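Local coordinates for protein serpin-12 (Manduca sexta, PDB 6CJ7) that probably inhibits serine proteases by the serpin mechanism and controls the prophenoloxidase activation system in larval hemolymph, at residues 66-71 / 75-80; 221-226 / 268-273; 132-137 / 157-162; 140-145 / 168-173; 18-23 / 285-290. All coordinates share one frame; numbering follows the deposited sequence.

In the fold
Five contacts sample different layers of the serpin fold. Contacts 2, 3 and 4 are buried and apolar across their segments: contact 2 joins strands from sheets B and C, and contact 4 seats helix 131-145 on sheet A. Contact 3 uses the same helix, about 17 Å from contact 4 between centres, and is the smallest, with one leucine against two alanines. Contacts 1 and 5 are only partly buried and pair a methionine with a phenylalanine; they touch where Leu-66 CD2 lies 4.2 Å from Phe-20 CB. Contact 1, at a helix start, alone adds a hydrogen bond and a bridging water across its segments, on its exposed side.

Contact 1: residues 66-71 / 75-80; sequences LQMTPE and EIFKKV
The N-terminal turn of helix 70-85, helix D of the serpin fold, is where Met-68 of the entering loop folds back onto Ile-76 and Phe-77. Thr-69 holds the N-cap position, and its OG1 caps the backbone N of Lys-72. On the solvent side, the first helical turns are tied by the i to i+4 bond from Glu-75 N to Glu-71 O (3.1 Å, N-H...O 156°). The same carbonyl takes a second donor: a water gives one hydrogen to Glu-71 O at 2.8 Å and the other to Glu-75 OE2 at 2.9 Å, a bridge made possible because the Glu-75 chain bends at chi2 (-48°) and brings its carboxylate back beside the helix.

The inward side is apolar. Met-68 SD rests 3.7 Å from Ile-76 CD1, the end of the longer isoleucine branch. Phe-77 also touches Thr-44 and Ile-45 of helix 40-51, while the Met-68 carbonyl receives Gln-51 NE2 of that helix. A bend at the end of the methionine (chi3 -69°) turns its methyl from the isoleucine to the aromatic ring, placing Met-68 CE 4.1 Å from Phe-77 CE2.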
# COMPACT_ATOMS: atom_id res chain seq x y z
N LEU A 66 -13.96 -6.78 -5.59
CA LEU A 66 -13.25 -7.34 -4.44
C LEU A 66 -13.21 -8.86 -4.48
O LEU A 66 -12.30 -9.45 -3.88
CB LEU A 66 -13.92 -6.90 -3.14
CG LEU A 66 -13.84 -5.44 -2.72
CD1 LEU A 66 -14.78 -5.21 -1.55
CD2 LEU A 66 -12.41 -5.06 -2.37
N GLN A 67 -14.18 -9.49 -5.14
CA GLN A 67 -14.36 -10.95 -5.08
C GLN A 67 -14.56 -11.41 -3.64
O GLN A 67 -14.12 -12.50 -3.24
CB GLN A 67 -13.20 -11.68 -5.76
CG GLN A 67 -12.89 -11.17 -7.18
CD GLN A 67 -13.60 -11.94 -8.25
OE1 GLN A 67 -14.72 -11.57 -8.65
NE2 GLN A 67 -12.96 -12.99 -8.75
N MET A 68 -15.25 -10.59 -2.85
CA MET A 68 -15.65 -10.92 -1.49
C MET A 68 -17.02 -10.33 -1.23
O MET A 68 -17.34 -9.24 -1.72
CB MET A 68 -14.67 -10.35 -0.46
CG MET A 68 -13.32 -11.02 -0.43
SD MET A 68 -12.29 -10.15 0.77
CE MET A 68 -12.02 -8.59 -0.07
N THR A 69 -17.83 -11.05 -0.45
CA THR A 69 -19.09 -10.51 0.01
C THR A 69 -18.83 -9.50 1.13
O THR A 69 -17.75 -9.49 1.73
CB THR A 69 -20.00 -11.62 0.52
OG1 THR A 69 -19.40 -12.24 1.67
CG2 THR A 69 -20.21 -12.68 -0.57
N PRO A 70 -19.80 -8.62 1.42
CA PRO A 70 -19.60 -7.68 2.54
C PRO A 70 -19.30 -8.36 3.87
O PRO A 70 -18.45 -7.88 4.63
CB PRO A 70 -20.94 -6.91 2.58
CG PRO A 70 -21.49 -7.04 1.21
CD PRO A 70 -21.07 -8.38 0.70
N GLU A 71 -19.98 -9.47 4.17
CA GLU A 71 -19.72 -10.18 5.42
C GLU A 71 -18.32 -10.78 5.41
O GLU A 71 -17.63 -10.78 6.44
CB GLU A 71 -20.78 -11.26 5.65
CG GLU A 71 -22.20 -10.88 5.32
CD GLU A 71 -22.45 -10.78 3.81
OE1 GLU A 71 -22.98 -9.75 3.36
OE2 GLU A 71 -22.09 -11.71 3.07
N GLU A 75 -15.13 -9.70 7.95
CA GLU A 75 -14.48 -10.68 8.81
C GLU A 75 -12.99 -10.75 8.53
O GLU A 75 -12.19 -10.86 9.47
CB GLU A 75 -15.12 -12.05 8.61
CG GLU A 75 -16.43 -12.23 9.35
CD GLU A 75 -16.34 -11.77 10.80
OE1 GLU A 75 -15.51 -12.30 11.55
OE2 GLU A 75 -17.11 -10.86 11.18
N ILE A 76 -12.61 -10.72 7.26
CA ILE A 76 -11.20 -10.83 6.90
C ILE A 76 -10.42 -9.64 7.45
O ILE A 76 -9.38 -9.80 8.09
CB ILE A 76 -11.03 -10.97 5.38
CG1 ILE A 76 -11.35 -12.41 4.96
CG2 ILE A 76 -9.61 -10.57 4.94
CD1 ILE A 76 -11.69 -12.54 3.49
N PHE A 77 -10.93 -8.43 7.22
CA PHE A 77 -10.13 -7.28 7.63
C PHE A 77 -10.19 -7.03 9.12
O PHE A 77 -9.23 -6.48 9.67
CB PHE A 77 -10.51 -6.06 6.81
CG PHE A 77 -10.03 -6.15 5.39
CD1 PHE A 77 -8.67 -6.09 5.12
CD2 PHE A 77 -10.91 -6.41 4.36
CE1 PHE A 77 -8.21 -6.22 3.82
CE2 PHE A 77 -10.44 -6.55 3.07
CZ PHE A 77 -9.10 -6.45 2.80
N LYS A 78 -11.24 -7.49 9.82
CA LYS A 78 -11.18 -7.43 11.27
C LYS A 78 -9.99 -8.23 11.78
O LYS A 78 -9.24 -7.77 12.65
CB LYS A 78 -12.48 -7.93 11.90
CG LYS A 78 -12.49 -7.84 13.43
CD LYS A 78 -13.86 -8.21 13.99
CE LYS A 78 -13.84 -8.25 15.50
NZ LYS A 78 -13.53 -9.62 16.00
N LYS A 79 -9.76 -9.42 11.21
CA LYS A 79 -8.67 -10.26 11.70
C LYS A 79 -7.32 -9.70 11.28
O LYS A 79 -6.37 -9.74 12.06
CB LYS A 79 -8.82 -11.69 11.21
CG LYS A 79 -7.96 -12.65 12.01
CD LYS A 79 -7.99 -14.06 11.48
CE LYS A 79 -6.91 -14.87 12.17
NZ LYS A 79 -5.62 -14.13 12.10
N VAL A 80 -7.21 -9.18 10.04
CA VAL A 80 -5.94 -8.58 9.62
C VAL A 80 -5.57 -7.44 10.55
O VAL A 80 -4.41 -7.30 10.97
CB VAL A 80 -6.05 -8.11 8.16
CG1 VAL A 80 -4.81 -7.26 7.78
CG2 VAL A 80 -6.21 -9.30 7.23
O HOH W 1 -18.84 -10.29 8.93

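Contact 2: residues 221-226 / 268-273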
# COMPACT_ATOMS: atom_id res chain seq x y z
N LYS A 221 15.55 -12.89 -9.78
CA LYS A 221 16.06 -13.35 -8.50
C LYS A 221 15.17 -12.81 -7.39
O LYS A 221 14.59 -11.73 -7.50
CB LYS A 221 17.49 -12.87 -8.27
CG LYS A 221 18.53 -13.48 -9.17
CD LYS A 221 19.86 -12.78 -8.94
CE LYS A 221 20.96 -13.35 -9.81
NZ LYS A 221 22.29 -12.79 -9.43
N VAL A 222 15.07 -13.57 -6.30
CA VAL A 222 14.22 -13.25 -5.16
C VAL A 222 15.03 -13.40 -3.88
O VAL A 222 15.72 -14.40 -3.70
CB VAL A 222 12.98 -14.17 -5.11
CG1 VAL A 222 12.13 -13.86 -3.87
CG2 VAL A 222 12.16 -14.04 -6.38
N VAL A 223 14.93 -12.42 -2.98
CA VAL A 223 15.41 -12.58 -1.61
C VAL A 223 14.32 -12.10 -0.65
O VAL A 223 13.60 -11.14 -0.94
CB VAL A 223 16.76 -11.85 -1.37
CG1 VAL A 223 16.60 -10.34 -1.35
CG2 VAL A 223 17.42 -12.35 -0.08
N VAL A 224 14.18 -12.80 0.48
CA VAL A 224 13.20 -12.49 1.51
C VAL A 224 13.96 -11.99 2.73
O VAL A 224 14.74 -12.74 3.34
CB VAL A 224 12.35 -13.71 1.88
CG1 VAL A 224 11.37 -13.36 3.00
CG2 VAL A 224 11.62 -14.26 0.66
N LEU A 225 13.74 -10.72 3.10
CA LEU A 225 14.47 -10.11 4.20
C LEU A 225 13.54 -9.94 5.40
O LEU A 225 12.60 -9.12 5.34
CB LEU A 225 15.03 -8.76 3.77
CG LEU A 225 15.79 -8.79 2.44
CD1 LEU A 225 16.15 -7.39 1.96
CD2 LEU A 225 17.03 -9.67 2.58
N PRO A 226 13.73 -10.67 6.50
CA PRO A 226 12.75 -10.60 7.61
C PRO A 226 12.96 -9.39 8.51
O PRO A 226 14.08 -8.94 8.77
CB PRO A 226 13.00 -11.90 8.38
CG PRO A 226 13.95 -12.71 7.55
CD PRO A 226 14.72 -11.74 6.71
N VAL A 268 23.60 -15.78 0.70
CA VAL A 268 23.42 -14.67 -0.24
C VAL A 268 24.36 -13.53 0.12
O VAL A 268 24.40 -13.09 1.27
CB VAL A 268 21.97 -14.16 -0.25
CG1 VAL A 268 21.83 -12.92 -1.14
CG2 VAL A 268 21.02 -15.26 -0.71
N ALA A 269 25.10 -13.02 -0.88
CA ALA A 269 25.80 -11.75 -0.78
C ALA A 269 24.89 -10.66 -1.34
O ALA A 269 24.66 -10.60 -2.55
CB ALA A 269 27.12 -11.80 -1.55
N LEU A 270 24.39 -9.80 -0.46
CA LEU A 270 23.34 -8.85 -0.79
C LEU A 270 23.87 -7.42 -0.81
O LEU A 270 24.58 -7.00 0.11
CB LEU A 270 22.21 -8.98 0.24
CG LEU A 270 21.08 -7.95 0.19
CD1 LEU A 270 20.23 -8.14 -1.05
CD2 LEU A 270 20.22 -8.07 1.45
N GLU A 271 23.54 -6.67 -1.86
CA GLU A 271 23.74 -5.23 -1.92
C GLU A 271 22.40 -4.61 -2.24
O GLU A 271 21.85 -4.83 -3.32
CB GLU A 271 24.77 -4.84 -2.98
CG GLU A 271 26.14 -5.46 -2.68
CD GLU A 271 27.22 -5.08 -3.68
OE1 GLU A 271 27.01 -4.18 -4.51
OE2 GLU A 271 28.30 -5.70 -3.64
N LEU A 272 21.86 -3.84 -1.28
CA LEU A 272 20.50 -3.30 -1.37
C LEU A 272 20.52 -1.79 -1.16
O LEU A 272 20.90 -1.34 -0.09
CB LEU A 272 19.59 -3.99 -0.34
CG LEU A 272 18.12 -3.59 -0.39
CD1 LEU A 272 17.46 -4.14 -1.64
CD2 LEU A 272 17.38 -4.06 0.87
N PRO A 273 20.09 -0.97 -2.13
CA PRO A 273 20.07 0.48 -1.91
C PRO A 273 19.10 0.86 -0.80
O PRO A 273 17.97 0.36 -0.73
CB PRO A 273 19.62 1.04 -3.26
CG PRO A 273 19.47 -0.08 -4.18
CD PRO A 273 19.50 -1.37 -3.44
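Leu-225 reaches out from strand 220-226 and meets Leu-270 and Leu-272 of strand 265-282 tip to tip. Its CD2 is 3.7 Å from Leu-270 CD2, while its CD1, the branch that continues the chain outward, is 3.7 Å from Leu-272 CD2 and also lies 4.2 Å from Leu-270 CD2. Both partners hold CG opposite the backbone N (chi1 172° in Leu-270, -176° in Leu-272) and, with chi2 near 70°, extend CD2 as their leading methyl, which is the atom that touches in each case. Leu-270 turns its other methyl, CD1, to Val-223 CG1, a looser approach of 4.3 Å.

The strands themselves stay well apart. Their short segments pass 10.1 Å from each other at an angle of 85°, so this is packing of side chains between sheets, with every second residue on each strand pointing inward. In serpin terms, strand 220-226 belongs to sheet B and this part of strand 265-282 to sheet C; the long strand 198-215 pairs with both, and its Phe-210 lies against Val-223 and Leu-225. Phe-353 touches Leu-270, and Trp-177 and Val-236 pack on Leu-225.

All four touching side chains are buried and aliphatic, so what passes directly between these two segments is dispersion and the exclusion of water; the hydrogen bonding that relates the strands runs through strand 198-215.

Contact 3: residues 132-137 / 157-162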
# COMPACT_ATOMS: atom_id res chain seq x y z
N ALA A 132 -10.34 25.47 3.34
CA ALA A 132 -8.97 25.47 3.85
C ALA A 132 -8.93 24.87 5.25
O ALA A 132 -8.00 24.11 5.58
CB ALA A 132 -8.41 26.89 3.86
N LEU A 133 -9.92 25.19 6.08
CA LEU A 133 -10.00 24.62 7.42
C LEU A 133 -10.24 23.12 7.38
O LEU A 133 -9.61 22.36 8.13
CB LEU A 133 -11.10 25.34 8.21
CG LEU A 133 -11.55 24.70 9.51
CD1 LEU A 133 -10.43 24.77 10.54
CD2 LEU A 133 -12.79 25.41 10.03
N ALA A 134 -11.12 22.67 6.49
CA ALA A 134 -11.41 21.24 6.37
C ALA A 134 -10.18 20.46 5.92
O ALA A 134 -9.84 19.42 6.49
CB ALA A 134 -12.57 21.01 5.41
N ALA A 135 -9.49 20.96 4.88
CA ALA A 135 -8.29 20.29 4.38
C ALA A 135 -7.23 20.20 5.46
O ALA A 135 -6.62 19.14 5.66
CB ALA A 135 -7.74 21.02 3.16
N GLN A 136 -7.01 21.29 6.20
CA GLN A 136 -5.97 21.26 7.22
C GLN A 136 -6.36 20.36 8.39
O GLN A 136 -5.50 19.69 8.97
CB GLN A 136 -5.64 22.67 7.69
CG GLN A 136 -4.48 23.25 6.92
CD GLN A 136 -4.43 24.73 7.03
OE1 GLN A 136 -4.23 25.45 6.04
NE2 GLN A 136 -4.63 25.23 8.24
N ASN A 137 -7.65 20.34 8.76
CA ASN A 137 -8.06 19.45 9.84
C ASN A 137 -7.90 17.99 9.45
O ASN A 137 -7.46 17.16 10.27
CB ASN A 137 -9.51 19.74 10.24
CG ASN A 137 -9.63 20.92 11.17
OD1 ASN A 137 -8.70 21.25 11.90
ND2 ASN A 137 -10.79 21.58 11.15
N ASP A 157 -8.10 23.08 -2.47
CA ASP A 157 -8.74 23.33 -3.76
C ASP A 157 -9.58 22.15 -4.23
O ASP A 157 -10.37 22.32 -5.16
CB ASP A 157 -7.68 23.67 -4.80
CG ASP A 157 -6.91 24.93 -4.46
OD1 ASP A 157 -7.54 25.88 -3.94
OD2 ASP A 157 -5.69 24.97 -4.69
N ASP A 158 -9.45 20.98 -3.60
CA ASP A 158 -10.29 19.84 -3.91
C ASP A 158 -11.61 19.85 -3.14
O ASP A 158 -12.45 18.98 -3.37
CB ASP A 158 -9.55 18.53 -3.61
CG ASP A 158 -8.33 18.35 -4.47
OD1 ASP A 158 -8.13 19.15 -5.40
OD2 ASP A 158 -7.57 17.39 -4.23
N LEU A 159 -11.81 20.82 -2.26
CA LEU A 159 -12.95 20.84 -1.37
C LEU A 159 -13.80 22.08 -1.61
O LEU A 159 -13.30 23.14 -1.98
CB LEU A 159 -12.50 20.79 0.10
CG LEU A 159 -11.51 19.69 0.49
CD1 LEU A 159 -11.21 19.75 1.98
CD2 LEU A 159 -12.04 18.32 0.10
N SER A 160 -15.10 21.93 -1.39
CA SER A 160 -16.02 23.05 -1.48
C SER A 160 -17.24 22.72 -0.64
O SER A 160 -17.37 21.61 -0.12
CB SER A 160 -16.41 23.33 -2.94
OG SER A 160 -17.23 22.29 -3.44
N GLY A 161 -18.16 23.68 -0.53
CA GLY A 161 -19.41 23.40 0.16
C GLY A 161 -20.22 22.29 -0.47
O GLY A 161 -21.11 21.74 0.18
N ASN A 162 -19.92 21.94 -1.72
CA ASN A 162 -20.62 20.87 -2.40
C ASN A 162 -19.94 19.51 -2.26
O ASN A 162 -20.49 18.51 -2.74
CB ASN A 162 -20.80 21.22 -3.88
CG ASN A 162 -21.89 22.26 -4.10
OD1 ASN A 162 -23.02 22.09 -3.65
ND2 ASN A 162 -21.55 23.34 -4.79
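Leu-159 lies over a flat group of the main chain, the peptide joining Ala-134 to Ala-135 in helix 131-145. No ring or side-chain amide meets another group across this contact. Leu-159 CD1 stands almost straight above the plane of that peptide on one face, 3.6 Å from Ala-135 N. From there the methyl fits between the two alanine side chains, equally distant at 3.9 Å from Ala-134 CB and from Ala-135 CB. With chi2 at -178° this methyl is the outermost branch of the leucine, and it is the part of the side chain that reaches the helix. The small alanines let it come down onto the backbone.

Past the leucine the chain turns by a local polar bond: Ser-160 OG accepts from Asn-162 N at 3.2 Å (N-H...O 147°), an ST turn, and Ser-160 N in turn gives its hydrogen to Thr-163 OG1.

The contact joins helix 131-145, helix F of serpins, to the loop that leads from it to strand 165-174. That loop doubles back beside the helix, with Val-154 touching both Ala-135 and Leu-159 and Pro-156 also leaning on Ala-135. Phe-128, just before the helix, packs on Ala-134, so at this point the helix is flanked by the chain that enters it and the chain that leaves it.

Contact 4: residues 140-145 / 168-173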
# COMPACT_ATOMS: atom_id res chain seq x y z
N SER A 140 -4.09 17.28 9.40
CA SER A 140 -3.55 17.20 10.75
C SER A 140 -3.90 15.87 11.41
O SER A 140 -3.07 15.28 12.11
CB SER A 140 -4.06 18.36 11.60
OG SER A 140 -3.38 19.56 11.28
N TRP A 141 -5.13 15.38 11.19
CA TRP A 141 -5.50 14.08 11.72
C TRP A 141 -4.65 12.97 11.11
O TRP A 141 -4.15 12.09 11.82
CB TRP A 141 -6.99 13.80 11.50
CG TRP A 141 -7.37 12.44 11.98
CD1 TRP A 141 -7.68 12.08 13.26
CD2 TRP A 141 -7.45 11.25 11.20
NE1 TRP A 141 -7.95 10.74 13.32
CE2 TRP A 141 -7.82 10.20 12.07
CE3 TRP A 141 -7.25 10.96 9.84
CZ2 TRP A 141 -7.99 8.89 11.64
CZ3 TRP A 141 -7.43 9.65 9.41
CH2 TRP A 141 -7.79 8.64 10.31
N ILE A 142 -4.47 13.00 9.78
CA ILE A 142 -3.62 12.00 9.14
C ILE A 142 -2.21 12.05 9.71
O ILE A 142 -1.62 11.02 10.04
CB ILE A 142 -3.60 12.19 7.61
CG1 ILE A 142 -4.98 11.98 7.00
CG2 ILE A 142 -2.57 11.25 6.97
CD1 ILE A 142 -5.03 12.37 5.54
N ALA A 143 -1.64 13.26 9.81
CA ALA A 143 -0.30 13.39 10.35
C ALA A 143 -0.21 12.84 11.78
O ALA A 143 0.78 12.21 12.15
CB ALA A 143 0.14 14.85 10.31
N SER A 144 -1.26 13.06 12.58
CA SER A 144 -1.26 12.56 13.95
C SER A 144 -1.29 11.04 14.02
O SER A 144 -0.89 10.47 15.05
CB SER A 144 -2.46 13.14 14.72
OG SER A 144 -3.68 12.55 14.31
N LYS A 145 -1.74 10.37 12.97
CA LYS A 145 -1.86 8.92 12.93
C LYS A 145 -0.68 8.24 12.26
O LYS A 145 -0.62 7.01 12.26
CB LYS A 145 -3.14 8.51 12.20
CG LYS A 145 -4.44 8.88 12.91
CD LYS A 145 -4.83 7.81 13.91
CE LYS A 145 -5.18 6.52 13.20
NZ LYS A 145 -5.30 5.37 14.14
N VAL A 168 -10.03 8.73 2.93
CA VAL A 168 -8.58 8.74 3.08
C VAL A 168 -8.11 7.40 3.63
O VAL A 168 -8.69 6.85 4.57
CB VAL A 168 -8.06 9.90 3.97
CG1 VAL A 168 -8.45 11.23 3.40
CG2 VAL A 168 -8.54 9.77 5.40
N ASN A 169 -7.06 6.86 3.03
CA ASN A 169 -6.43 5.64 3.51
C ASN A 169 -4.94 5.81 3.31
O ASN A 169 -4.48 5.89 2.17
CB ASN A 169 -6.95 4.41 2.78
CG ASN A 169 -8.43 4.19 3.01
OD1 ASN A 169 -9.28 4.75 2.29
ND2 ASN A 169 -8.75 3.40 4.03
N ALA A 170 -4.22 5.94 4.41
CA ALA A 170 -2.79 6.24 4.38
C ALA A 170 -2.04 5.18 5.17
O ALA A 170 -2.58 4.59 6.12
CB ALA A 170 -2.53 7.63 4.94
N VAL A 171 -0.80 4.92 4.78
CA VAL A 171 -0.00 3.93 5.51
C VAL A 171 1.47 4.32 5.47
O VAL A 171 1.98 4.80 4.45
CB VAL A 171 -0.23 2.51 4.96
CG1 VAL A 171 0.25 2.39 3.53
CG2 VAL A 171 0.47 1.48 5.85
N TYR A 172 2.13 4.15 6.61
CA TYR A 172 3.57 4.40 6.77
C TYR A 172 4.21 3.16 7.38
O TYR A 172 3.69 2.63 8.37
CB TYR A 172 3.83 5.61 7.67
CG TYR A 172 5.24 5.73 8.18
CD1 TYR A 172 6.29 6.02 7.33
CD2 TYR A 172 5.53 5.59 9.53
CE1 TYR A 172 7.59 6.15 7.80
CE2 TYR A 172 6.83 5.72 10.02
CZ TYR A 172 7.85 6.00 9.14
OH TYR A 172 9.14 6.14 9.60
N PHE A 173 5.33 2.71 6.81
CA PHE A 173 6.07 1.61 7.42
C PHE A 173 7.55 1.93 7.51
O PHE A 173 8.15 2.36 6.52
CB PHE A 173 5.90 0.29 6.64
CG PHE A 173 6.59 -0.88 7.31
CD1 PHE A 173 7.86 -1.28 6.93
CD2 PHE A 173 5.96 -1.57 8.32
CE1 PHE A 173 8.50 -2.34 7.54
CE2 PHE A 173 6.58 -2.64 8.94
CZ PHE A 173 7.86 -3.04 8.55
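Apolar contacts between Ile-142 and the strand residues Val-168 and Ala-170 seat helix F (131-145) on sheet A of this serpin. The two branches of the isoleucine share the work. CD1, at the end of the longer branch, lies 4.2 Å from Val-168 CG1, while CG2, set opposite the backbone N, lies 4.2 Å from Ala-170 CB. Val-168 and Ala-170 are alternate residues on one face of the strand, so the isoleucine straddles two successive positions on its helix-facing side. The spacings are comfortable rather than tight.

An aromatic contact adds to this. The Trp-141 side chain extends out from the helix, and its six-membered ring comes to the strand obliquely, CZ3 at 4.2 Å from Val-168 CG2. The valine holds this methyl in the crowded position between its backbone N and carbonyl carbon, which leaves CG1 for Ile-142 and CG2 for the tryptophan. Lys-145 sets its CG over one face of the indole, 3.7 Å above the plane and toward the rim.

A polar bond within the helix backs the tryptophan: Ser-144 OG donates to Trp-141 O at 2.6 Å, meeting the carbonyl at a C=O...O angle of 120°.

The short axes of helix and strand run 9.6 Å apart at 30°. Strand 165-174 is flanked by strands 92-102 and 317-326; serpins insert their cleaved reactive loop between the latter and strand 165-174, and the direct pairing of these two here is consistent with the uninserted form. Asn-169 and Val-171 face the other way, onto helix 40-51.

Contact 5: residues 18-23 / 285-290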
# COMPACT_ATOMS: atom_id res chain seq x y z
N THR A 18 -6.50 -9.09 -0.94
CA THR A 18 -6.10 -7.79 -1.46
C THR A 18 -5.91 -7.80 -2.98
O THR A 18 -5.26 -6.89 -3.52
CB THR A 18 -4.83 -7.30 -0.77
OG1 THR A 18 -3.78 -8.26 -0.91
CG2 THR A 18 -5.08 -7.04 0.72
N SER A 19 -6.51 -8.76 -3.68
CA SER A 19 -6.34 -8.84 -5.13
C SER A 19 -6.77 -7.55 -5.83
O SER A 19 -6.12 -7.13 -6.80
CB SER A 19 -7.12 -10.03 -5.69
OG SER A 19 -8.49 -9.91 -5.37
N PHE A 20 -7.86 -6.91 -5.38
CA PHE A 20 -8.27 -5.66 -6.02
C PHE A 20 -7.15 -4.63 -5.96
O PHE A 20 -6.81 -3.99 -6.97
CB PHE A 20 -9.53 -5.10 -5.36
CG PHE A 20 -9.94 -3.77 -5.92
CD1 PHE A 20 -10.49 -3.68 -7.18
CD2 PHE A 20 -9.74 -2.60 -5.19
CE1 PHE A 20 -10.85 -2.46 -7.72
CE2 PHE A 20 -10.10 -1.37 -5.73
CZ PHE A 20 -10.66 -1.31 -6.99
N GLY A 21 -6.57 -4.44 -4.77
CA GLY A 21 -5.50 -3.47 -4.61
C GLY A 21 -4.27 -3.79 -5.43
O GLY A 21 -3.61 -2.89 -5.95
N VAL A 22 -3.92 -5.08 -5.55
CA VAL A 22 -2.80 -5.45 -6.42
C VAL A 22 -3.12 -5.12 -7.87
O VAL A 22 -2.25 -4.61 -8.60
CB VAL A 22 -2.45 -6.94 -6.25
CG1 VAL A 22 -1.34 -7.35 -7.21
CG2 VAL A 22 -2.01 -7.21 -4.83
N ASN A 23 -4.35 -5.40 -8.32
CA ASN A 23 -4.77 -5.06 -9.68
C ASN A 23 -4.68 -3.55 -9.92
O ASN A 23 -4.25 -3.11 -11.00
CB ASN A 23 -6.20 -5.54 -9.93
CG ASN A 23 -6.35 -7.06 -9.84
OD1 ASN A 23 -5.40 -7.81 -10.07
ND2 ASN A 23 -7.56 -7.51 -9.53
N PRO A 285 -9.17 8.42 -11.03
CA PRO A 285 -8.90 7.93 -12.39
C PRO A 285 -8.77 6.42 -12.50
O PRO A 285 -9.36 5.81 -13.40
CB PRO A 285 -7.58 8.65 -12.75
CG PRO A 285 -7.61 9.89 -11.96
CD PRO A 285 -8.25 9.51 -10.65
N VAL A 286 -8.00 5.79 -11.61
CA VAL A 286 -7.78 4.36 -11.75
C VAL A 286 -9.03 3.58 -11.34
O VAL A 286 -9.37 2.56 -11.96
CB VAL A 286 -6.51 3.90 -11.00
CG1 VAL A 286 -6.68 3.98 -9.49
CG2 VAL A 286 -6.11 2.49 -11.42
N LEU A 287 -9.76 4.06 -10.33
CA LEU A 287 -10.97 3.34 -9.94
C LEU A 287 -12.03 3.41 -11.04
O LEU A 287 -12.78 2.45 -11.24
CB LEU A 287 -11.50 3.86 -8.60
CG LEU A 287 -10.59 3.57 -7.41
CD1 LEU A 287 -11.19 4.07 -6.10
CD2 LEU A 287 -10.30 2.09 -7.32
N ASN A 288 -12.07 4.52 -11.79
CA ASN A 288 -12.97 4.59 -12.93
C ASN A 288 -12.62 3.58 -14.01
O ASN A 288 -13.49 3.21 -14.80
CB ASN A 288 -12.95 6.00 -13.53
CG ASN A 288 -13.92 6.96 -12.85
OD1 ASN A 288 -14.95 6.55 -12.32
ND2 ASN A 288 -13.60 8.25 -12.89
N LYS A 289 -11.36 3.13 -14.08
CA LYS A 289 -10.93 2.11 -15.03
C LYS A 289 -11.11 0.69 -14.52
O LYS A 289 -11.11 -0.25 -15.32
CB LYS A 289 -9.45 2.30 -15.38
CG LYS A 289 -9.12 3.55 -16.17
CD LYS A 289 -7.62 3.58 -16.48
CE LYS A 289 -7.34 4.37 -17.74
NZ LYS A 289 -5.88 4.41 -18.06
N MET A 290 -11.28 0.51 -13.21
CA MET A 290 -11.25 -0.81 -12.58
C MET A 290 -12.65 -1.31 -12.22
O MET A 290 -12.77 -2.19 -11.36
CB MET A 290 -10.37 -0.79 -11.34
CG MET A 290 -8.92 -0.42 -11.58
SD MET A 290 -8.05 -1.56 -12.66
CE MET A 290 -8.14 -3.06 -11.69
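Phe-20 presents the far edge of its ring to Leu-287, whose CD2 methyl lies near the ring plane and approaches CZ to 3.4 Å, a snug fit. The same methyl is 3.8 Å from Phe-20 CE2, so it sits off the corner of the ring and not over a face. With CG opposite the backbone N (chi1 176°), the phenylalanine reaches out from its helix, and the two side chains cross at about a right angle. Met-290 comes to the other side of the ring's tip, its CB at 4.0 Å from Phe-20 CE1 in an oblique approach.

These residues join helix 19-31, helix A of the serpin fold, to helix 284-289, the short helix I, some 260 residues later in the chain. Helix 40-51 backs the ring through Ile-43 and Leu-47, and Phe-296 packs on Leu-287. An alanine in place of Phe-20 would probably open a gap between Leu-287 CD2 and helix 40-51 and leave the leucine methyl without the edge it rests on.

Met-290, just past the end of its helix, supplies the second point of attachment. Its chain curls, with chi2 and chi3 both near -60°, and this carries the terminal methyl round to helix 19-31, where CE meets Asn-23 CB at 3.6 Å and Asn-23 C at 3.9 Å. Asn-23 is thus touched at CB and at its backbone carbon, on the solvent-exposed side. Between the same two helices, Lys-289 NZ forms a salt bridge with Glu-31, and Val-286 packs on Val-24, Gln-27 and Met-28.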